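Local coordinates for protein aldehyde dehydrogenase (Anabaena variabilis, PDB 4H7N) that probably oxidises aldehydes to carboxylic acids with NAD+ as electron acceptor, at residues Val241-Asn246 with Glu276-Glu281; Leu249-Ile254 with Ile287-Arg292; Ile269-Val274 with Asn386-Gly391; Met373-Pro376 with Glu380-Tyr383. One frame throughout, in Å; residues are numbered along the deposited sequence.

All four contacts lie in one alpha/beta layered region of the chain, built round a seven-stranded, mostly parallel sheet. Interactions 1 and 2 share helix 279-292: the residues leading into it meet a solvent-exposed loop in interaction 1, and its far half meets the neighbouring helix in interaction 2, where the contact is buried. Interactions 3 and 4 are partly buried and use adjacent strands, 269-275 and 369-375, together with helix 378-386 and the loop after it. Chemistry follows place: a carboxylate with a hydroxyl and a water at the surface, a lysine ammonium held by hydroxyls between helices, a guanidinium beside a threonine methyl, and an aromatic face under an alanine methyl.

Interaction 1. Residues Val241-Asn246 with Glu276-Glu281; sequences VLESAN and ESKFEE
OE2 of E243 is approached by two groups at once. S277 OG donates to E243 OE2 over 2.5 Å, a very short distance for such a bond. Water 1 donates to E243 OE2 over 3.1 Å. That water also accepts from the backbone N of S277 at 2.9 Å. OG directly and the backbone N through the water thus tie S277 to the one oxygen. The E243 side chain runs across to its partner because CG stands anti to the backbone N (chi1 -169°) and the chain stays extended beyond it. The K278 chain is bent at chi2 (-64°), bringing its CE within 3.3 Å of the carbonyl O of E243, so the methylenes rather than the ammonium make the touch. K278 NZ stays 6.2 Å from E243 OE2, too far for a salt bridge, though the opposite charges may still attract weakly. E243 itself sits in a type I beta turn from L242 to A245, closed by A245 N and L242 O. The contact joins the loop following strand 237-241 to the residues leading into helix 279-292, on the exposed rim of an alpha/beta sheet domain, where strand-to-helix connections meet.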
loop_
_atom_site.group_PDB
_atom_site.type_symbol
_atom_site.label_atom_id
_atom_site.label_comp_id
_atom_site.label_asym_id
_atom_site.label_seq_id
_atom_site.Cartn_x
_atom_site.Cartn_y
_atom_site.Cartn_z
ATOM N N VAL A 241 8.397 24.390 -21.170
ATOM C CA VAL A 241 9.613 24.871 -21.868
ATOM C C VAL A 241 9.837 26.327 -21.477
ATOM O O VAL A 241 9.083 27.231 -21.895
ATOM C CB VAL A 241 9.467 24.759 -23.398
ATOM C CG1 VAL A 241 10.757 25.187 -24.081
ATOM C CG2 VAL A 241 9.155 23.325 -23.786
ATOM N N LEU A 242 10.826 26.545 -20.608
ATOM C CA LEU A 242 11.192 27.889 -20.182
ATOM C C LEU A 242 12.005 28.598 -21.238
ATOM O O LEU A 242 12.598 27.977 -22.160
ATOM C CB LEU A 242 11.975 27.833 -18.852
ATOM C CG LEU A 242 11.253 27.071 -17.724
ATOM C CD1 LEU A 242 12.178 26.982 -16.520
ATOM C CD2 LEU A 242 9.928 27.738 -17.355
ATOM N N GLU A 243 12.068 29.918 -21.047
ATOM C CA GLU A 243 12.653 30.836 -22.005
ATOM C C GLU A 243 14.106 30.489 -22.330
ATOM O O GLU A 243 14.509 30.634 -23.472
ATOM C CB GLU A 243 12.579 32.234 -21.376
ATOM C CG GLU A 243 12.899 33.370 -22.293
ATOM C CD GLU A 243 12.388 34.679 -21.693
ATOM O OE1 GLU A 243 12.776 35.016 -20.544
ATOM O OE2 GLU A 243 11.560 35.338 -22.343
ATOM N N SER A 244 14.873 30.053 -21.319
ATOM C CA SER A 244 16.281 29.666 -21.459
ATOM C C SER A 244 16.526 28.271 -22.086
ATOM O O SER A 244 17.679 27.846 -22.224
ATOM C CB SER A 244 16.948 29.676 -20.076
ATOM O OG SER A 244 16.382 28.707 -19.205
ATOM N N ALA A 245 15.461 27.546 -22.425
ATOM C CA ALA A 245 15.629 26.130 -22.854
ATOM C C ALA A 245 16.455 25.968 -24.121
ATOM O O ALA A 245 16.504 26.862 -24.929
ATOM C CB ALA A 245 14.270 25.473 -23.085
ATOM N N ASN A 246 17.019 24.776 -24.324
ATOM C CA ASN A 246 17.638 24.411 -25.598
ATOM C C ASN A 246 16.505 23.896 -26.489
ATOM O O ASN A 246 16.041 22.759 -26.304
ATOM C CB ASN A 246 18.711 23.328 -25.403
ATOM C CG ASN A 246 19.366 22.879 -26.709
ATOM O OD1 ASN A 246 18.770 22.923 -27.780
ATOM N ND2 ASN A 246 20.604 22.396 -26.607
ATOM N N GLU A 276 6.144 32.564 -23.609
ATOM C CA GLU A 276 5.600 33.328 -24.752
ATOM C C GLU A 276 6.639 33.882 -25.722
ATOM O O GLU A 276 6.389 33.913 -26.896
ATOM C CB GLU A 276 4.614 34.417 -24.311
ATOM C CG GLU A 276 5.204 35.488 -23.416
ATOM C CD GLU A 276 4.141 36.441 -22.860
ATOM O OE1 GLU A 276 2.944 36.260 -23.160
ATOM O OE2 GLU A 276 4.496 37.369 -22.103
ATOM N N SER A 277 7.803 34.292 -25.249
ATOM C CA SER A 277 8.836 34.812 -26.145
ATOM C C SER A 277 9.466 33.749 -27.053
ATOM O O SER A 277 10.128 34.107 -28.029
ATOM C CB SER A 277 9.960 35.498 -25.353
ATOM O OG SER A 277 10.603 34.562 -24.489
ATOM N N LYS A 278 9.309 32.465 -26.734
ATOM C CA LYS A 278 9.887 31.383 -27.576
ATOM C C LYS A 278 8.817 30.535 -28.245
ATOM O O LYS A 278 9.111 29.574 -28.962
ATOM C CB LYS A 278 10.738 30.444 -26.716
ATOM C CG LYS A 278 11.844 31.157 -25.977
ATOM C CD LYS A 278 12.838 31.767 -26.960
ATOM C CE LYS A 278 14.025 32.341 -26.210
ATOM N NZ LYS A 278 14.856 33.178 -27.098
ATOM N N PHE A 279 7.575 30.906 -28.008
ATOM C CA PHE A 279 6.430 30.108 -28.392
ATOM C C PHE A 279 6.363 29.843 -29.908
ATOM O O PHE A 279 6.292 28.680 -30.362
ATOM C CB PHE A 279 5.172 30.808 -27.871
ATOM C CG PHE A 279 3.908 30.229 -28.414
ATOM C CD1 PHE A 279 3.483 28.995 -28.015
ATOM C CD2 PHE A 279 3.146 30.941 -29.334
ATOM C CE1 PHE A 279 2.317 28.453 -28.515
ATOM C CE2 PHE A 279 1.994 30.407 -29.844
ATOM C CZ PHE A 279 1.576 29.152 -29.437
ATOM N N GLU A 280 6.429 30.922 -30.676
ATOM C CA GLU A 280 6.309 30.869 -32.124
ATOM C C GLU A 280 7.442 30.018 -32.729
ATOM O O GLU A 280 7.218 29.103 -33.525
ATOM C CB GLU A 280 6.315 32.296 -32.712
ATOM C CG GLU A 280 6.401 32.292 -34.236
ATOM C CD GLU A 280 6.386 33.672 -34.901
ATOM O OE1 GLU A 280 6.569 34.694 -34.202
ATOM O OE2 GLU A 280 6.239 33.727 -36.149
ATOM N N GLU A 281 8.662 30.328 -32.320
ATOM C CA GLU A 281 9.865 29.630 -32.780
ATOM C C GLU A 281 9.821 28.114 -32.474
ATOM O O GLU A 281 10.181 27.246 -33.290
ATOM C CB GLU A 281 11.007 30.311 -32.051
ATOM C CG GLU A 281 12.411 29.814 -32.232
ATOM C CD GLU A 281 13.373 30.709 -31.446
ATOM O OE1 GLU A 281 12.950 31.785 -30.900
ATOM O OE2 GLU A 281 14.546 30.328 -31.389
HETATM O O HOH W 1 8.487 34.719 -22.420
#

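Interaction 2. Residues Leu249-Ile254 with Ile287-Arg292; sequences LATSAI and IAKAHR
Two helices packed beside one sheet, 247-259 and 279-292, are joined by a polar bridge in which K289 of helix 279-292 reaches T251 and S252 of helix 247-259. The ammonium NZ of K289 donates to S252 OG at 2.7 Å and to T251 OG1 at 2.9 Å. Its chain is extended beyond CG, and it meets the T251 side chain at about a right angle, bringing K289 CE to 3.5 Å from T251 OG1. The T251 hydroxyl lies between its backbone N and carbonyl carbon (chi1 55°), from where it also bonds back to the carbonyl O of L247. K289 NZ also forms a salt bridge to E248 and a bond to Q285, so the ammonium has four partners, and its charge is probably well compensated by E248. A leucine in place of K289 would probably leave the carboxylate of E248 without its mate and the two hydroxyls without their shared donor. S252 OG also bonds to D473 of the second subunit, whose W471 packs on S252 as well. T251 and I254 also lie against F282. I254 rests on strands 237-241 and 393-397, and F282 on I272 and V274 of strand 269-275, so the two helices lie side by side on the sheet.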
loop_
_atom_site.group_PDB
_atom_site.type_symbol
_atom_site.label_atom_id
_atom_site.label_comp_id
_atom_site.label_asym_id
_atom_site.label_seq_id
_atom_site.Cartn_x
_atom_site.Cartn_y
_atom_site.Cartn_z
ATOM N N LEU A 249 16.846 20.475 -28.626
ATOM C CA LEU A 249 16.638 19.292 -27.850
ATOM C C LEU A 249 15.187 19.225 -27.378
ATOM O O LEU A 249 14.560 18.164 -27.397
ATOM C CB LEU A 249 17.578 19.275 -26.619
ATOM C CG LEU A 249 19.077 19.130 -26.990
ATOM C CD1 LEU A 249 19.941 19.155 -25.710
ATOM C CD2 LEU A 249 19.398 17.879 -27.827
ATOM N N ALA A 250 14.639 20.350 -26.955
ATOM C CA ALA A 250 13.267 20.327 -26.406
ATOM C C ALA A 250 12.252 19.875 -27.466
ATOM O O ALA A 250 11.319 19.117 -27.170
ATOM C CB ALA A 250 12.884 21.691 -25.856
ATOM N N THR A 251 12.421 20.349 -28.710
ATOM C CA THR A 251 11.464 19.982 -29.750
ATOM C C THR A 251 11.644 18.510 -30.134
ATOM O O THR A 251 10.646 17.823 -30.338
ATOM C CB THR A 251 11.511 20.905 -30.984
ATOM O OG1 THR A 251 12.844 20.944 -31.490
ATOM C CG2 THR A 251 11.025 22.302 -30.646
ATOM N N SER A 252 12.872 17.998 -30.228
ATOM C CA SER A 252 13.026 16.571 -30.508
ATOM C C SER A 252 12.477 15.708 -29.333
ATOM O O SER A 252 11.837 14.681 -29.552
ATOM C CB SER A 252 14.493 16.192 -30.794
ATOM O OG SER A 252 15.020 16.815 -31.969
ATOM N N ALA A 253 12.746 16.107 -28.090
ATOM C CA ALA A 253 12.353 15.300 -26.949
ATOM C C ALA A 253 10.819 15.250 -26.813
ATOM O O ALA A 253 10.255 14.192 -26.545
ATOM C CB ALA A 253 12.953 15.851 -25.682
ATOM N N ILE A 254 10.185 16.409 -26.984
ATOM C CA ILE A 254 8.726 16.533 -26.807
ATOM C C ILE A 254 8.002 15.824 -27.960
ATOM O O ILE A 254 7.003 15.132 -27.745
ATOM C CB ILE A 254 8.315 17.996 -26.660
ATOM C CG1 ILE A 254 8.741 18.471 -25.258
ATOM C CG2 ILE A 254 6.828 18.198 -26.924
ATOM C CD1 ILE A 254 8.805 19.953 -25.077
ATOM N N ILE A 287 6.623 21.612 -35.639
ATOM C CA ILE A 287 5.924 21.212 -36.868
ATOM C C ILE A 287 6.875 20.555 -37.863
ATOM O O ILE A 287 6.558 19.496 -38.430
ATOM C CB ILE A 287 5.183 22.366 -37.518
ATOM C CG1 ILE A 287 3.988 22.761 -36.652
ATOM C CG2 ILE A 287 4.647 21.952 -38.895
ATOM C CD1 ILE A 287 3.497 24.165 -36.969
ATOM N N ALA A 288 8.024 21.182 -38.098
ATOM C CA ALA A 288 8.943 20.685 -39.147
ATOM C C ALA A 288 9.379 19.251 -38.817
ATOM O O ALA A 288 9.399 18.360 -39.694
ATOM C CB ALA A 288 10.154 21.590 -39.275
ATOM N N LYS A 289 9.693 19.007 -37.533
ATOM C CA LYS A 289 10.092 17.673 -37.109
ATOM C C LYS A 289 8.941 16.671 -37.161
ATOM O O LYS A 289 9.126 15.516 -37.541
ATOM C CB LYS A 289 10.763 17.711 -35.691
ATOM C CG LYS A 289 12.047 18.523 -35.680
ATOM C CD LYS A 289 12.598 18.725 -34.275
ATOM C CE LYS A 289 14.035 19.240 -34.355
ATOM N NZ LYS A 289 14.650 19.333 -32.996
ATOM N N ALA A 290 7.755 17.090 -36.762
ATOM C CA ALA A 290 6.589 16.221 -36.799
ATOM C C ALA A 290 6.234 15.833 -38.226
ATOM O O ALA A 290 5.896 14.679 -38.523
ATOM C CB ALA A 290 5.414 16.925 -36.195
ATOM N N HIS A 291 6.373 16.797 -39.102
ATOM C CA HIS A 291 5.984 16.596 -40.459
ATOM C C HIS A 291 6.899 15.539 -41.119
ATOM O O HIS A 291 6.445 14.841 -42.005
ATOM C CB HIS A 291 5.974 17.911 -41.222
ATOM C CG HIS A 291 5.252 17.803 -42.505
ATOM N ND1 HIS A 291 5.906 17.717 -43.719
ATOM C CD2 HIS A 291 3.942 17.608 -42.766
ATOM C CE1 HIS A 291 5.019 17.538 -44.684
ATOM N NE2 HIS A 291 3.820 17.468 -44.130
ATOM N N ARG A 292 8.151 15.389 -40.661
ATOM C CA ARG A 292 9.060 14.364 -41.211
ATOM C C ARG A 292 8.632 12.921 -40.890
ATOM O O ARG A 292 9.010 12.012 -41.608
ATOM C CB ARG A 292 10.503 14.568 -40.748
ATOM C CG ARG A 292 11.197 15.808 -41.314
ATOM C CD ARG A 292 12.338 16.338 -40.438
ATOM N NE ARG A 292 13.590 15.578 -40.559
ATOM C CZ ARG A 292 14.001 14.583 -39.757
ATOM N NH1 ARG A 292 13.265 14.163 -38.727
ATOM N NH2 ARG A 292 15.177 13.996 -39.987
#

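Interaction 3. Residues Ile269-Val274 with Asn386-Gly391; sequences IERIYV and NDTIYG
R271 of strand 269-275 and T388, in the loop between helix 378-386 and strand 393-397, meet where this mostly parallel alpha/beta sheet is overlain by the end of a helix. The direct touch is a van der Waals one: NH2 of R271 comes within 3.5 Å of T388 CG2, the methyl approaching the guanidinium obliquely. The polar bonds of the arginine run to other partners. R271 NH1 donates to Y273 OH over 2.8 Å at an N-H...O angle of 153°, with the hydroxyl tilted 17° from the guanidinium plane. NH1 and NH2 also bond to the carbonyl oxygens of L384 and A385, respectively, and NE bonds to that of K236, so all three nitrogens are engaged and the group is fixed in its rotation. A positive charge beside the last carbonyls of helix 378-386 is likely to suit the negative end of the helix dipole. A second polar link is indirect: H356 bonds through one ring nitrogen to Y273 OH and through the other to D387 OD2, bridging strand and loop. The loop has its own order. D387 is the centre of an inverse gamma turn, and T388 forms an ST turn. With T388 OG1 anti to the backbone N, that oxygen accepts from Y390 N at 3.0 Å and an angle of 163°.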
loop_
_atom_site.group_PDB
_atom_site.type_symbol
_atom_site.label_atom_id
_atom_site.label_comp_id
_atom_site.label_asym_id
_atom_site.label_seq_id
_atom_site.Cartn_x
_atom_site.Cartn_y
_atom_site.Cartn_z
ATOM N N ILE A 269 3.581 12.716 -23.508
ATOM C CA ILE A 269 3.415 14.151 -23.299
ATOM C C ILE A 269 2.105 14.554 -24.031
ATOM O O ILE A 269 2.000 14.384 -25.249
ATOM C CB ILE A 269 4.593 14.974 -23.845
ATOM C CG1 ILE A 269 5.920 14.641 -23.149
ATOM C CG2 ILE A 269 4.270 16.474 -23.745
ATOM C CD1 ILE A 269 5.864 14.746 -21.617
ATOM N N GLU A 270 1.132 15.079 -23.300
ATOM C CA GLU A 270 -0.146 15.400 -23.893
ATOM C C GLU A 270 -0.503 16.887 -23.813
ATOM O O GLU A 270 -1.530 17.292 -24.320
ATOM C CB GLU A 270 -1.221 14.575 -23.210
ATOM C CG GLU A 270 -1.167 13.082 -23.581
ATOM C CD GLU A 270 -2.515 12.325 -23.467
ATOM O OE1 GLU A 270 -3.569 12.959 -23.258
ATOM O OE2 GLU A 270 -2.483 11.065 -23.569
ATOM N N ARG A 271 0.320 17.682 -23.142
ATOM C CA ARG A 271 0.115 19.141 -23.021
ATOM C C ARG A 271 1.477 19.818 -22.984
ATOM O O ARG A 271 2.346 19.351 -22.288
ATOM C CB ARG A 271 -0.546 19.510 -21.715
ATOM C CG ARG A 271 -1.752 18.672 -21.432
ATOM C CD ARG A 271 -2.395 19.104 -20.142
ATOM N NE ARG A 271 -1.865 18.452 -18.968
ATOM C CZ ARG A 271 -1.636 19.057 -17.795
ATOM N NH1 ARG A 271 -1.735 20.379 -17.658
ATOM N NH2 ARG A 271 -1.219 18.345 -16.763
ATOM N N ILE A 272 1.635 20.915 -23.708
ATOM C CA ILE A 272 2.911 21.573 -23.859
ATOM C C ILE A 272 2.748 23.078 -23.594
ATOM O O ILE A 272 1.901 23.738 -24.240
ATOM C CB ILE A 272 3.452 21.335 -25.271
ATOM C CG1 ILE A 272 3.639 19.831 -25.525
ATOM C CG2 ILE A 272 4.801 21.998 -25.403
ATOM C CD1 ILE A 272 3.641 19.498 -27.025
ATOM N N TYR A 273 3.491 23.580 -22.605
ATOM C CA TYR A 273 3.450 24.980 -22.198
ATOM C C TYR A 273 4.795 25.610 -22.524
ATOM O O TYR A 273 5.823 25.080 -22.125
ATOM C CB TYR A 273 3.137 25.075 -20.700
ATOM C CG TYR A 273 1.838 24.377 -20.372
ATOM C CD1 TYR A 273 0.620 24.998 -20.595
ATOM C CD2 TYR A 273 1.841 23.045 -19.928
ATOM C CE1 TYR A 273 -0.576 24.329 -20.394
ATOM C CE2 TYR A 273 0.661 22.366 -19.683
ATOM C CZ TYR A 273 -0.545 23.012 -19.927
ATOM O OH TYR A 273 -1.683 22.328 -19.666
ATOM N N VAL A 274 4.801 26.739 -23.252
ATOM C CA VAL A 274 6.056 27.354 -23.689
ATOM C C VAL A 274 6.073 28.843 -23.375
ATOM O O VAL A 274 5.093 29.552 -23.616
ATOM C CB VAL A 274 6.250 27.193 -25.214
ATOM C CG1 VAL A 274 7.643 27.646 -25.619
ATOM C CG2 VAL A 274 6.037 25.744 -25.626
ATOM N N ASN A 386 -0.338 21.934 -13.316
ATOM C CA ASN A 386 -0.960 21.281 -12.149
ATOM C C ASN A 386 -2.498 21.260 -12.212
ATOM O O ASN A 386 -3.125 20.670 -11.338
ATOM C CB ASN A 386 -0.521 21.955 -10.836
ATOM C CG ASN A 386 0.863 21.495 -10.369
ATOM O OD1 ASN A 386 1.322 20.409 -10.698
ATOM N ND2 ASN A 386 1.497 22.299 -9.528
ATOM N N ASP A 387 -3.076 21.881 -13.240
ATOM C CA ASP A 387 -4.528 21.905 -13.427
ATOM C C ASP A 387 -5.050 20.624 -14.124
ATOM O O ASP A 387 -5.449 20.643 -15.298
ATOM C CB ASP A 387 -4.901 23.145 -14.280
ATOM C CG ASP A 387 -6.400 23.371 -14.349
ATOM O OD1 ASP A 387 -7.013 23.095 -13.320
ATOM O OD2 ASP A 387 -6.941 23.763 -15.418
ATOM N N THR A 388 -5.032 19.513 -13.401
ATOM C CA THR A 388 -5.350 18.220 -13.982
ATOM C C THR A 388 -5.747 17.315 -12.844
ATOM O O THR A 388 -5.281 17.531 -11.707
ATOM C CB THR A 388 -4.075 17.633 -14.675
ATOM O OG1 THR A 388 -4.311 16.294 -15.080
ATOM C CG2 THR A 388 -2.874 17.638 -13.726
ATOM N N ILE A 389 -6.563 16.301 -13.137
ATOM C CA ILE A 389 -6.849 15.228 -12.161
ATOM C C ILE A 389 -5.847 14.099 -12.181
ATOM O O ILE A 389 -5.912 13.181 -11.371
ATOM C CB ILE A 389 -8.237 14.590 -12.380
ATOM C CG1 ILE A 389 -8.292 13.913 -13.747
ATOM C CG2 ILE A 389 -9.313 15.637 -12.247
ATOM C CD1 ILE A 389 -9.318 12.810 -13.783
ATOM N N TYR A 390 -4.857 14.202 -13.059
ATOM C CA TYR A 390 -3.790 13.234 -13.138
ATOM C C TYR A 390 -2.516 13.703 -12.409
ATOM O O TYR A 390 -2.461 14.812 -11.877
ATOM C CB TYR A 390 -3.473 13.004 -14.627
ATOM C CG TYR A 390 -4.621 12.329 -15.352
ATOM C CD1 TYR A 390 -4.856 10.996 -15.128
ATOM C CD2 TYR A 390 -5.492 13.009 -16.223
ATOM C CE1 TYR A 390 -5.882 10.335 -15.782
ATOM C CE2 TYR A 390 -6.500 12.323 -16.909
ATOM C CZ TYR A 390 -6.678 10.989 -16.661
ATOM O OH TYR A 390 -7.641 10.167 -17.212
ATOM N N GLY A 391 -1.493 12.856 -12.392
ATOM C CA GLY A 391 -0.268 13.207 -11.690
ATOM C C GLY A 391 0.781 12.147 -11.818
ATOM O O GLY A 391 1.455 11.799 -10.842
#

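Interaction 4. Residues Met373-Pro376 with Glu380-Tyr383; sequences MPFP and EAVY
A chi1 of 58° sets CG of F375 between its own backbone N and carbonyl carbon, and chi2 of 87° turns the ring so that one of its faces meets the methyl of A381. CB of A381 lies 3.5 Å from the centroid of the F375 ring and only 6° off the ring normal, a CH-pi contact almost exactly over the centre. All six ring carbons of F375 are therefore within 3.6 to 3.9 Å of A381 CB. Beside this pair, E380 CG lies 4.1 Å from P376 CD, the two side chains touching through methylenes alone. The contact closes a short strand-turn-helix connection from strand 369-375 to helix 378-386, in which D377 OD1 bonds to the backbone N of E380. The ring also packs on I240, L242, Y273 and A275, so it lies between helix 378-386 and the sheet. A serine in place of F375 would probably leave the A381 methyl without the flat face it rests on and open a gap between helix and sheet. Carbon meets carbon throughout, which implies that the F375-A381 pair is held by close fit and burial; the E380 carboxylate takes no part across the contact.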
loop_
_atom_site.group_PDB
_atom_site.type_symbol
_atom_site.label_atom_id
_atom_site.label_comp_id
_atom_site.label_asym_id
_atom_site.label_seq_id
_atom_site.Cartn_x
_atom_site.Cartn_y
_atom_site.Cartn_z
HETATM N N MSE A 373 0.532 25.713 -25.755
HETATM C CA MSE A 373 0.015 26.972 -25.192
HETATM C C MSE A 373 1.147 27.855 -24.724
HETATM O O MSE A 373 2.032 27.364 -24.073
HETATM C CB MSE A 373 -0.739 26.645 -23.896
HETATM C CG MSE A 373 -2.230 26.725 -24.068
HETATM SE SE MSE A 373 -3.123 26.483 -22.335
HETATM C CE MSE A 373 -3.593 28.307 -21.809
ATOM N N PRO A 374 1.110 29.168 -24.994
ATOM C CA PRO A 374 2.108 30.053 -24.387
ATOM C C PRO A 374 1.852 30.327 -22.892
ATOM O O PRO A 374 0.736 30.183 -22.443
ATOM C CB PRO A 374 1.946 31.351 -25.196
ATOM C CG PRO A 374 0.535 31.351 -25.639
ATOM C CD PRO A 374 0.070 29.921 -25.723
ATOM N N PHE A 375 2.880 30.679 -22.124
ATOM C CA PHE A 375 2.675 31.298 -20.792
ATOM C C PHE A 375 3.443 32.617 -20.590
ATOM O O PHE A 375 4.563 32.778 -21.065
ATOM C CB PHE A 375 2.959 30.325 -19.630
ATOM C CG PHE A 375 4.334 29.771 -19.627
ATOM C CD1 PHE A 375 5.363 30.458 -19.012
ATOM C CD2 PHE A 375 4.617 28.549 -20.236
ATOM C CE1 PHE A 375 6.654 29.940 -18.989
ATOM C CE2 PHE A 375 5.917 28.035 -20.227
ATOM C CZ PHE A 375 6.937 28.721 -19.596
ATOM N N PRO A 376 2.825 33.582 -19.880
ATOM C CA PRO A 376 3.518 34.827 -19.587
ATOM C C PRO A 376 4.548 34.742 -18.466
ATOM O O PRO A 376 5.449 35.572 -18.426
ATOM C CB PRO A 376 2.381 35.767 -19.181
ATOM C CG PRO A 376 1.367 34.859 -18.580
ATOM C CD PRO A 376 1.438 33.596 -19.388
ATOM N N GLU A 380 2.219 31.003 -13.865
ATOM C CA GLU A 380 1.151 30.486 -14.711
ATOM C C GLU A 380 1.449 29.089 -15.321
ATOM O O GLU A 380 0.563 28.232 -15.400
ATOM C CB GLU A 380 0.835 31.482 -15.815
ATOM C CG GLU A 380 -0.305 31.062 -16.750
ATOM C CD GLU A 380 -1.699 31.003 -16.079
ATOM O OE1 GLU A 380 -1.791 31.213 -14.846
ATOM O OE2 GLU A 380 -2.713 30.756 -16.782
ATOM N N ALA A 381 2.678 28.883 -15.764
ATOM C CA ALA A 381 3.101 27.560 -16.268
ATOM C C ALA A 381 2.873 26.459 -15.241
ATOM O O ALA A 381 2.341 25.407 -15.569
ATOM C CB ALA A 381 4.559 27.610 -16.696
ATOM N N VAL A 382 3.281 26.701 -13.988
ATOM C CA VAL A 382 3.066 25.760 -12.896
ATOM C C VAL A 382 1.552 25.551 -12.628
ATOM O O VAL A 382 1.112 24.407 -12.470
ATOM C CB VAL A 382 3.771 26.242 -11.606
ATOM C CG1 VAL A 382 3.314 25.478 -10.367
ATOM C CG2 VAL A 382 5.294 26.092 -11.789
ATOM N N TYR A 383 0.787 26.628 -12.585
ATOM C CA TYR A 383 -0.666 26.522 -12.399
ATOM C C TYR A 383 -1.302 25.655 -13.494
ATOM O O TYR A 383 -2.089 24.760 -13.208
ATOM C CB TYR A 383 -1.327 27.904 -12.433
ATOM C CG TYR A 383 -2.829 27.776 -12.448
ATOM C CD1 TYR A 383 -3.513 27.407 -11.285
ATOM C CD2 TYR A 383 -3.557 27.915 -13.628
ATOM C CE1 TYR A 383 -4.883 27.237 -11.294
ATOM C CE2 TYR A 383 -4.933 27.745 -13.637
ATOM C CZ TYR A 383 -5.569 27.406 -12.460
ATOM O OH TYR A 383 -6.906 27.230 -12.423
#